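PDB 6LCJ: alpha-galactosidase from Thermus thermophilus, which probably hydrolyses alpha-galactosidic linkages, with stachyose-type oligosaccharides as likely substrates, and assembles as a hexamer. Local coordinates for residues Ser165-Tyr170 / Val403-Thr408; Gly174-Leu179 / Phe212-Ala217; Arg201-Trp206 / Trp233-Leu238. All blocks are in the same frame, centred on the assembly; numbering follows the deposited sequence.

Interaction 1 of 3, residues Ser165-Tyr170 / Val403-Thr408; sequences SWYSFY and VVYFRT
R407 leaves its backbone with CG wedged between the backbone N and the carbonyl carbon (chi1 63°) and then runs extended from CG to NE, which carries the guanidinium to the carbonyl of Y167. Y167 itself has CG anti to its carbonyl carbon, which sends its ring toward V403, while the backbone O takes the arginine. The setting is the TIM barrel: 165-170 is the short helical turn that follows strand 161-164, whereas 403-408 belongs to the loop after strand 398-400.

R407 comes end-on, and both terminal nitrogens grip one acceptor. NH2 lies in the carbonyl plane, 3.2 Å from Y167 O, while NH1 sits above that plane at 3.1 Å from the same oxygen; the N-H...O angles of 145° and 149° make neither bond straight, as expected for a shared acceptor. The oxygen is almost in the guanidinium plane. Two further partners fix the head: NH1 forms a salt bridge with D435, and NH2 also donates to F410 O. The D435 carboxylate probably offsets the buried positive charge.

Beneath this grip Y405 reaches across, its long axis roughly at right angles to Y167. Its CD1 lies 3.7 Å above one face of the R407 guanidinium, and its OH ends 3.6 Å from Y167 CD1. V403 completes the apolar side, presenting both methyls to one flank of the Y167 ring, with CG2 3.6 Å from CD2. W166 backs that ring, CD1 lying above its centre. The loop thus meets the first turn after a barrel strand through one polar grip and one aromatic patch, whose tightest touch is V403 CG1 against Y167 CD2 at 3.5 Å.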
loop_
_atom_site.group_PDB
_atom_site.type_symbol
_atom_site.label_atom_id
_atom_site.label_comp_id
_atom_site.label_asym_id
_atom_site.label_seq_id
_atom_site.Cartn_x
_atom_site.Cartn_y
_atom_site.Cartn_z
ATOM N N SER E 165 -23.717 -33.672 29.940
ATOM C CA SER E 165 -23.325 -34.537 28.831
ATOM C C SER E 165 -22.239 -33.948 27.937
ATOM O O SER E 165 -21.679 -34.682 27.111
ATOM C CB SER E 165 -24.539 -34.880 27.952
ATOM O OG SER E 165 -25.147 -33.717 27.404
ATOM N N TRP E 166 -21.920 -32.659 28.065
ATOM C CA TRP E 166 -21.174 -31.999 26.999
ATOM C C TRP E 166 -19.745 -32.527 26.894
ATOM O O TRP E 166 -19.270 -32.862 25.800
ATOM C CB TRP E 166 -21.176 -30.477 27.196
ATOM C CG TRP E 166 -20.367 -29.791 26.129
ATOM C CD1 TRP E 166 -19.171 -29.148 26.292
ATOM C CD2 TRP E 166 -20.664 -29.729 24.720
ATOM N NE1 TRP E 166 -18.723 -28.673 25.083
ATOM C CE2 TRP E 166 -19.616 -29.014 24.103
ATOM C CE3 TRP E 166 -21.711 -30.204 23.927
ATOM C CZ2 TRP E 166 -19.589 -28.758 22.735
ATOM C CZ3 TRP E 166 -21.676 -29.954 22.565
ATOM C CH2 TRP E 166 -20.629 -29.240 21.984
ATOM N N TYR E 167 -19.037 -32.616 28.018
ATOM C CA TYR E 167 -17.605 -32.859 27.974
ATOM C C TYR E 167 -17.243 -34.332 27.924
ATOM O O TYR E 167 -16.114 -34.690 28.252
ATOM C CB TYR E 167 -16.933 -32.189 29.160
ATOM C CG TYR E 167 -17.086 -30.710 29.129
ATOM C CD1 TYR E 167 -16.235 -29.922 28.351
ATOM C CD2 TYR E 167 -18.100 -30.088 29.849
ATOM C CE1 TYR E 167 -16.369 -28.557 28.323
ATOM C CE2 TYR E 167 -18.242 -28.722 29.821
ATOM C CZ TYR E 167 -17.366 -27.968 29.069
ATOM O OH TYR E 167 -17.497 -26.611 29.055
ATOM N N SER E 168 -18.163 -35.187 27.514
ATOM C CA SER E 168 -17.800 -36.556 27.181
ATOM C C SER E 168 -18.352 -36.921 25.805
ATOM O O SER E 168 -17.625 -37.459 24.968
ATOM C CB SER E 168 -18.302 -37.524 28.258
ATOM O OG SER E 168 -19.622 -37.190 28.648
ATOM N N PHE E 169 -19.620 -36.613 25.542
ATOM C CA PHE E 169 -20.223 -36.989 24.268
ATOM C C PHE E 169 -20.322 -35.848 23.264
ATOM O O PHE E 169 -20.523 -36.116 22.077
ATOM C CB PHE E 169 -21.619 -37.565 24.496
ATOM C CG PHE E 169 -21.638 -38.731 25.432
ATOM C CD1 PHE E 169 -21.108 -39.950 25.045
ATOM C CD2 PHE E 169 -22.191 -38.611 26.694
ATOM C CE1 PHE E 169 -21.130 -41.031 25.898
ATOM C CE2 PHE E 169 -22.214 -39.690 27.566
ATOM C CZ PHE E 169 -21.682 -40.901 27.172
ATOM N N TYR E 170 -20.184 -34.599 23.704
ATOM C CA TYR E 170 -20.355 -33.409 22.857
ATOM C C TYR E 170 -21.713 -33.525 22.165
ATOM O O TYR E 170 -22.701 -33.833 22.855
ATOM C CB TYR E 170 -19.133 -33.260 21.955
ATOM C CG TYR E 170 -17.932 -32.837 22.774
ATOM C CD1 TYR E 170 -17.675 -31.493 23.009
ATOM C CD2 TYR E 170 -17.103 -33.779 23.384
ATOM C CE1 TYR E 170 -16.601 -31.088 23.784
ATOM C CE2 TYR E 170 -16.019 -33.382 24.179
ATOM C CZ TYR E 170 -15.778 -32.027 24.369
ATOM O OH TYR E 170 -14.721 -31.574 25.139
ATOM N N VAL E 403 -16.599 -28.087 34.335
ATOM C CA VAL E 403 -16.634 -29.429 34.923
ATOM C C VAL E 403 -15.268 -29.885 35.429
ATOM O O VAL E 403 -14.226 -29.301 35.101
ATOM C CB VAL E 403 -17.210 -30.457 33.925
ATOM C CG1 VAL E 403 -18.516 -29.957 33.361
ATOM C CG2 VAL E 403 -16.202 -30.743 32.818
ATOM N N VAL E 404 -15.285 -30.935 36.242
ATOM C CA VAL E 404 -14.091 -31.575 36.781
ATOM C C VAL E 404 -13.943 -32.916 36.087
ATOM O O VAL E 404 -14.918 -33.667 35.968
ATOM C CB VAL E 404 -14.194 -31.765 38.305
ATOM C CG1 VAL E 404 -12.870 -32.242 38.879
ATOM C CG2 VAL E 404 -14.643 -30.485 38.966
ATOM N N TYR E 405 -12.739 -33.218 35.630
ATOM C CA TYR E 405 -12.462 -34.539 35.093
ATOM C C TYR E 405 -11.943 -35.436 36.204
ATOM O O TYR E 405 -11.168 -35.000 37.063
ATOM C CB TYR E 405 -11.442 -34.480 33.952
ATOM C CG TYR E 405 -11.926 -33.753 32.720
ATOM C CD1 TYR E 405 -12.615 -34.418 31.715
ATOM C CD2 TYR E 405 -11.688 -32.390 32.565
ATOM C CE1 TYR E 405 -13.060 -33.734 30.582
ATOM C CE2 TYR E 405 -12.117 -31.700 31.439
ATOM C CZ TYR E 405 -12.803 -32.368 30.458
ATOM O OH TYR E 405 -13.209 -31.674 29.345
ATOM N N PHE E 406 -12.397 -36.686 36.191
ATOM C CA PHE E 406 -11.793 -37.767 36.956
ATOM C C PHE E 406 -11.299 -38.900 36.080
ATOM O O PHE E 406 -10.352 -39.586 36.450
ATOM C CB PHE E 406 -12.788 -38.326 37.979
ATOM C CG PHE E 406 -13.201 -37.326 39.008
ATOM C CD1 PHE E 406 -14.279 -36.481 38.770
ATOM C CD2 PHE E 406 -12.495 -37.207 40.195
ATOM C CE1 PHE E 406 -14.652 -35.549 39.700
ATOM C CE2 PHE E 406 -12.861 -36.283 41.137
ATOM C CZ PHE E 406 -13.944 -35.449 40.901
ATOM N N ARG E 407 -11.903 -39.101 34.923
ATOM C CA ARG E 407 -11.450 -40.145 34.030
ATOM C C ARG E 407 -10.036 -39.870 33.533
ATOM O O ARG E 407 -9.567 -38.730 33.479
ATOM C CB ARG E 407 -12.409 -40.269 32.852
ATOM C CG ARG E 407 -12.488 -39.035 31.985
ATOM C CD ARG E 407 -13.621 -39.215 30.991
ATOM N NE ARG E 407 -13.405 -38.521 29.732
ATOM C CZ ARG E 407 -14.043 -37.414 29.368
ATOM N NH1 ARG E 407 -14.937 -36.847 30.178
ATOM N NH2 ARG E 407 -13.784 -36.875 28.188
ATOM N N THR E 408 -9.343 -40.943 33.198
ATOM C CA THR E 408 -8.149 -40.842 32.392
ATOM C C THR E 408 -8.365 -41.399 30.994
ATOM O O THR E 408 -7.552 -41.136 30.105
ATOM C CB THR E 408 -6.988 -41.557 33.094
ATOM O OG1 THR E 408 -7.459 -42.774 33.682
ATOM C CG2 THR E 408 -6.431 -40.676 34.198
#

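Interaction 2 of 3, residues Gly174-Leu179 / Phe212-Ala217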
loop_
_atom_site.group_PDB
_atom_site.type_symbol
_atom_site.label_atom_id
_atom_site.label_comp_id
_atom_site.label_asym_id
_atom_site.label_seq_id
_atom_site.Cartn_x
_atom_site.Cartn_y
_atom_site.Cartn_z
ATOM N N GLY E 174 -28.013 -38.961 22.359
ATOM C CA GLY E 174 -29.230 -39.585 21.885
ATOM C C GLY E 174 -30.012 -40.059 23.085
ATOM O O GLY E 174 -29.467 -40.239 24.179
ATOM N N GLU E 175 -31.314 -40.231 22.872
ATOM C CA GLU E 175 -32.204 -40.626 23.955
ATOM C C GLU E 175 -31.774 -41.956 24.568
ATOM O O GLU E 175 -31.680 -42.081 25.797
ATOM C CB GLU E 175 -33.633 -40.661 23.408
ATOM C CG GLU E 175 -34.624 -41.613 24.029
ATOM C CD GLU E 175 -35.825 -41.838 23.101
ATOM O OE1 GLU E 175 -36.548 -40.857 22.792
ATOM O OE2 GLU E 175 -36.027 -42.990 22.651
ATOM N N ASP E 176 -31.455 -42.945 23.727
ATOM C CA ASP E 176 -31.056 -44.261 24.229
ATOM C C ASP E 176 -29.766 -44.184 25.041
ATOM O O ASP E 176 -29.692 -44.697 26.165
ATOM C CB ASP E 176 -30.893 -45.241 23.062
ATOM C CG ASP E 176 -32.216 -45.908 22.648
ATOM O OD1 ASP E 176 -33.278 -45.648 23.280
ATOM O OD2 ASP E 176 -32.188 -46.695 21.670
ATOM N N LEU E 177 -28.735 -43.541 24.481
ATOM C CA LEU E 177 -27.440 -43.456 25.140
ATOM C C LEU E 177 -27.540 -42.765 26.497
ATOM O O LEU E 177 -26.922 -43.213 27.473
ATOM C CB LEU E 177 -26.461 -42.721 24.228
ATOM C CG LEU E 177 -25.239 -42.015 24.816
ATOM C CD1 LEU E 177 -24.221 -43.029 25.251
ATOM C CD2 LEU E 177 -24.649 -41.118 23.763
ATOM N N LEU E 178 -28.325 -41.683 26.585
ATOM C CA LEU E 178 -28.428 -40.960 27.849
ATOM C C LEU E 178 -29.267 -41.714 28.872
ATOM O O LEU E 178 -29.078 -41.526 30.082
ATOM C CB LEU E 178 -28.996 -39.555 27.619
ATOM C CG LEU E 178 -28.083 -38.593 26.831
ATOM C CD1 LEU E 178 -28.717 -37.214 26.654
ATOM C CD2 LEU E 178 -26.698 -38.463 27.475
ATOM N N LEU E 179 -30.194 -42.567 28.422
ATOM C CA LEU E 179 -30.937 -43.396 29.367
ATOM C C LEU E 179 -30.027 -44.431 30.022
ATOM O O LEU E 179 -30.159 -44.714 31.215
ATOM C CB LEU E 179 -32.126 -44.064 28.674
ATOM C CG LEU E 179 -33.348 -43.147 28.497
ATOM C CD1 LEU E 179 -34.391 -43.758 27.590
ATOM C CD2 LEU E 179 -33.954 -42.768 29.837
ATOM N N PHE E 212 -33.933 -38.260 19.494
ATOM C CA PHE E 212 -34.761 -38.192 20.704
ATOM C C PHE E 212 -36.225 -38.478 20.364
ATOM O O PHE E 212 -37.108 -37.644 20.594
ATOM C CB PHE E 212 -34.605 -36.830 21.386
ATOM C CG PHE E 212 -33.240 -36.611 21.961
ATOM C CD1 PHE E 212 -32.161 -36.320 21.135
ATOM C CD2 PHE E 212 -33.017 -36.740 23.317
ATOM C CE1 PHE E 212 -30.894 -36.157 21.655
ATOM C CE2 PHE E 212 -31.752 -36.577 23.840
ATOM C CZ PHE E 212 -30.691 -36.279 23.009
ATOM N N PRO E 213 -36.525 -39.682 19.848
ATOM C CA PRO E 213 -37.876 -39.925 19.300
ATOM C C PRO E 213 -39.006 -39.788 20.309
ATOM O O PRO E 213 -40.094 -39.353 19.926
ATOM C CB PRO E 213 -37.781 -41.355 18.747
ATOM C CG PRO E 213 -36.610 -41.967 19.441
ATOM C CD PRO E 213 -35.646 -40.855 19.677
ATOM N N ARG E 214 -38.807 -40.133 21.580
ATOM C CA ARG E 214 -39.929 -40.010 22.506
ATOM C C ARG E 214 -40.085 -38.601 23.068
ATOM O O ARG E 214 -40.984 -38.377 23.885
ATOM C CB ARG E 214 -39.806 -41.031 23.642
ATOM C CG ARG E 214 -40.297 -42.431 23.244
ATOM C CD ARG E 214 -39.865 -43.517 24.226
ATOM N NE ARG E 214 -38.442 -43.801 24.106
ATOM C CZ ARG E 214 -37.777 -44.681 24.849
ATOM N NH1 ARG E 214 -38.416 -45.389 25.776
ATOM N NH2 ARG E 214 -36.469 -44.849 24.659
ATOM N N GLY E 215 -39.252 -37.648 22.657
ATOM C CA GLY E 215 -39.433 -36.270 23.063
ATOM C C GLY E 215 -38.778 -35.948 24.394
ATOM O O GLY E 215 -38.457 -36.824 25.200
ATOM N N MET E 216 -38.599 -34.647 24.627
ATOM C CA MET E 216 -37.799 -34.210 25.764
ATOM C C MET E 216 -38.545 -34.349 27.080
ATOM O O MET E 216 -37.908 -34.519 28.125
ATOM C CB MET E 216 -37.333 -32.761 25.570
ATOM C CG MET E 216 -36.537 -32.540 24.293
ATOM S SD MET E 216 -35.201 -33.736 24.026
ATOM C CE MET E 216 -34.106 -33.355 25.401
ATOM N N ALA E 217 -39.874 -34.289 27.068
ATOM C CA ALA E 217 -40.602 -34.406 28.327
ATOM C C ALA E 217 -40.503 -35.813 28.893
ATOM O O ALA E 217 -40.527 -35.990 30.114
ATOM C CB ALA E 217 -42.063 -34.012 28.136
#
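E175 uses both carboxylate oxygens on R214, one for its backbone and one for its side chain. OE1 takes the backbone N-H of R214 on its syn lone pair at 2.7 Å, a nearly straight bond (165°). OE2 receives NH2 of R214 at 2.8 Å, from above the carboxylate plane although squarely in the guanidinium plane, and NE of R214 adds a weak bond to that same oxygen. Carboxylate and guanidinium therefore cross steeply, their planes 74° apart, instead of lying flat in the usual side-by-side pairing.

This salt-bridge network joins the beginnings of two neighbouring helices of the TIM barrel, 175-185 and 216-224, whose N-caps are G174 and G215. D176, one residue on, adds a second, longer salt bridge to the arginine, with OD1 3.6 Å from NH2 of R214. The location of E175 in the first turn of its helix probably steadies the charged form of its carboxylate.

The chain of E175 stays extended beyond CG, while that of R214 bends at chi3 to swing its head back over the acid. Behind the acid, F212 to G215 form a type I turn, closed by G215 N to F212 O at 3.0 Å, and the ring of P213 packs against the E175 carboxylate.

Deeper in, the G174-E175 peptide lies over one face of the F212 ring, with E175 N 3.8 Å above its centre. Helix 216-224 covers F212 further through L219. At the edge of the ring, CE2 of F212 meets CD1 of L178 at 4.2 Å.

Interaction 3 of 3, residues Arg201-Trp206 / Trp233-Leu238; sequences RALGDW and WFAPFL
Two tight turns face each other here, type II from A202 to D205 and type I from A235 to L238, with the CA atoms of L203 and L238 6.4 Å apart and no direct hydrogen bond joining the segments. G204 takes positive phi in the first turn.

W206 follows the first turn and lays its indole along W233-A235, its CG anti to the carbonyl carbon. F234 approaches over one face in an offset edge-to-face pair, the planes at 67°, with CD2 of F234 3.5 Å above the W206 plane. W233 comes from the far rim of the same indole: its CZ3 lies in the plane of the W206 ring, 3.5 Å from CH2 of W206, though the two six-membered rings are mutually oblique. That CH2 also sits 3.4 Å from A235 N.

The polar edge of the indole is served by water. W206 NE1 donates to it at 2.9 Å, and the water can donate to A235 O and L238 O, though it has more acceptors within reach than protons to give. Nearby, L203 CB packs 3.6 Å from L238 O.

W233 NE1 is bound by D304, just past strand 298-303. An aromatic cluster at the C-terminal end of strand 229-234 thus lines the rim of a TIM barrel, the end where glycosidases of this fold usually carry their active site.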
loop_
_atom_site.group_PDB
_atom_site.type_symbol
_atom_site.label_atom_id
_atom_site.label_comp_id
_atom_site.label_asym_id
_atom_site.label_seq_id
_atom_site.Cartn_x
_atom_site.Cartn_y
_atom_site.Cartn_z
ATOM N N ARG E 201 -33.047 -29.710 16.956
ATOM C CA ARG E 201 -32.974 -29.844 15.502
ATOM C C ARG E 201 -32.045 -28.810 14.879
ATOM O O ARG E 201 -31.375 -29.107 13.883
ATOM C CB ARG E 201 -34.367 -29.728 14.884
ATOM C CG ARG E 201 -35.348 -30.803 15.329
ATOM C CD ARG E 201 -36.759 -30.513 14.819
ATOM N NE ARG E 201 -36.822 -30.610 13.360
ATOM C CZ ARG E 201 -36.758 -31.758 12.686
ATOM N NH1 ARG E 201 -36.638 -32.912 13.344
ATOM N NH2 ARG E 201 -36.814 -31.759 11.355
ATOM N N ALA E 202 -31.977 -27.610 15.451
ATOM C CA ALA E 202 -31.179 -26.522 14.899
ATOM C C ALA E 202 -31.161 -25.380 15.902
ATOM O O ALA E 202 -31.975 -25.330 16.829
ATOM C CB ALA E 202 -31.736 -26.030 13.554
ATOM N N LEU E 203 -30.227 -24.451 15.699
ATOM C CA LEU E 203 -30.304 -23.183 16.408
ATOM C C LEU E 203 -31.572 -22.451 15.992
ATOM O O LEU E 203 -31.793 -22.210 14.803
ATOM C CB LEU E 203 -29.081 -22.332 16.102
ATOM C CG LEU E 203 -27.736 -22.885 16.548
ATOM C CD1 LEU E 203 -26.658 -21.921 16.095
ATOM C CD2 LEU E 203 -27.697 -23.130 18.076
ATOM N N GLY E 204 -32.408 -22.102 16.964
ATOM C CA GLY E 204 -33.689 -21.510 16.659
ATOM C C GLY E 204 -34.810 -22.507 16.447
ATOM O O GLY E 204 -35.981 -22.101 16.436
ATOM N N ASP E 205 -34.485 -23.792 16.293
ATOM C CA ASP E 205 -35.453 -24.888 16.211
ATOM C C ASP E 205 -35.253 -25.805 17.424
ATOM O O ASP E 205 -34.719 -26.912 17.313
ATOM C CB ASP E 205 -35.289 -25.640 14.884
ATOM C CG ASP E 205 -36.463 -26.573 14.578
ATOM O OD1 ASP E 205 -37.390 -26.678 15.416
ATOM O OD2 ASP E 205 -36.440 -27.210 13.503
ATOM N N TRP E 206 -35.678 -25.322 18.590
ATOM C CA TRP E 206 -35.475 -25.997 19.871
ATOM C C TRP E 206 -36.573 -27.039 20.090
ATOM O O TRP E 206 -37.476 -26.902 20.920
ATOM C CB TRP E 206 -35.422 -24.969 20.991
ATOM C CG TRP E 206 -34.307 -24.024 20.740
ATOM C CD1 TRP E 206 -34.395 -22.751 20.244
ATOM C CD2 TRP E 206 -32.912 -24.298 20.905
ATOM N NE1 TRP E 206 -33.141 -22.208 20.120
ATOM C CE2 TRP E 206 -32.211 -23.140 20.517
ATOM C CE3 TRP E 206 -32.187 -25.412 21.350
ATOM C CZ2 TRP E 206 -30.816 -23.064 20.561
ATOM C CZ3 TRP E 206 -30.814 -25.337 21.387
ATOM C CH2 TRP E 206 -30.139 -24.171 21.001
ATOM N N TRP E 233 -30.089 -27.490 27.902
ATOM C CA TRP E 233 -29.216 -26.458 27.353
ATOM C C TRP E 233 -29.900 -25.733 26.199
ATOM O O TRP E 233 -30.457 -26.375 25.305
ATOM C CB TRP E 233 -27.919 -27.111 26.845
ATOM C CG TRP E 233 -26.936 -26.233 26.104
ATOM C CD1 TRP E 233 -25.860 -25.583 26.640
ATOM C CD2 TRP E 233 -26.915 -25.944 24.699
ATOM N NE1 TRP E 233 -25.171 -24.911 25.659
ATOM C CE2 TRP E 233 -25.802 -25.110 24.459
ATOM C CE3 TRP E 233 -27.726 -26.308 23.620
ATOM C CZ2 TRP E 233 -25.488 -24.628 23.187
ATOM C CZ3 TRP E 233 -27.405 -25.826 22.348
ATOM C CH2 TRP E 233 -26.301 -24.995 22.151
ATOM N N PHE E 234 -29.817 -24.399 26.187
ATOM C CA PHE E 234 -30.245 -23.595 25.041
ATOM C C PHE E 234 -29.195 -22.541 24.708
ATOM O O PHE E 234 -28.410 -22.134 25.560
ATOM C CB PHE E 234 -31.573 -22.862 25.290
ATOM C CG PHE E 234 -32.708 -23.760 25.629
ATOM C CD1 PHE E 234 -32.959 -24.109 26.949
ATOM C CD2 PHE E 234 -33.541 -24.246 24.633
ATOM C CE1 PHE E 234 -34.004 -24.947 27.274
ATOM C CE2 PHE E 234 -34.602 -25.083 24.940
ATOM C CZ PHE E 234 -34.834 -25.434 26.270
ATOM N N ALA E 235 -29.215 -22.076 23.454
ATOM C CA ALA E 235 -28.517 -20.860 23.019
ATOM C C ALA E 235 -29.588 -19.952 22.426
ATOM O O ALA E 235 -29.692 -19.815 21.199
ATOM C CB ALA E 235 -27.406 -21.152 22.007
ATOM N N PRO E 236 -30.400 -19.309 23.272
ATOM C CA PRO E 236 -31.702 -18.804 22.798
ATOM C C PRO E 236 -31.628 -17.677 21.767
ATOM O O PRO E 236 -32.540 -17.571 20.939
ATOM C CB PRO E 236 -32.393 -18.345 24.095
ATOM C CG PRO E 236 -31.296 -18.187 25.090
ATOM C CD PRO E 236 -30.232 -19.160 24.729
ATOM N N PHE E 237 -30.588 -16.839 21.772
ATOM C CA PHE E 237 -30.513 -15.705 20.859
ATOM C C PHE E 237 -29.549 -15.927 19.700
ATOM O O PHE E 237 -29.146 -14.957 19.042
ATOM C CB PHE E 237 -30.124 -14.444 21.615
ATOM C CG PHE E 237 -31.093 -14.079 22.678
ATOM C CD1 PHE E 237 -32.219 -13.331 22.383
ATOM C CD2 PHE E 237 -30.884 -14.487 23.985
ATOM C CE1 PHE E 237 -33.116 -12.991 23.381
ATOM C CE2 PHE E 237 -31.768 -14.164 24.963
ATOM C CZ PHE E 237 -32.882 -13.408 24.678
ATOM N N LEU E 238 -29.205 -17.176 19.414
ATOM C CA LEU E 238 -28.237 -17.513 18.390
ATOM C C LEU E 238 -28.931 -18.248 17.258
ATOM O O LEU E 238 -29.808 -19.082 17.492
ATOM C CB LEU E 238 -27.123 -18.377 18.979
ATOM C CG LEU E 238 -25.713 -18.251 18.422
ATOM C CD1 LEU E 238 -25.150 -16.902 18.734
ATOM C CD2 LEU E 238 -24.871 -19.330 19.036
HETATM O O HOH W 1 -32.086 -19.680 19.131
#

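All three contacts sit in the TIM barrel, with centres 18 to 22 Å apart. Interaction 1 ties what follows the first barrel strand (161-164) to the loop after strand 398-400, closing a long loop of chain that contains the other two. Within it, interactions 2 and 3 interlock, their segments alternating along the chain: one contact joins the starts of helices 175-185 and 216-224, the other packs strand 205-206 and its turn against the end of strand 229-234. Interactions 1 and 2 touch directly, F169 CE1 lying 3.7 Å from L177 CD1; interaction 3 stays about 7 Å from both, nearest atoms. Segment 403-408 also reaches a subunit interface, where T408 is hydrogen-bonded to R409 of a second subunit.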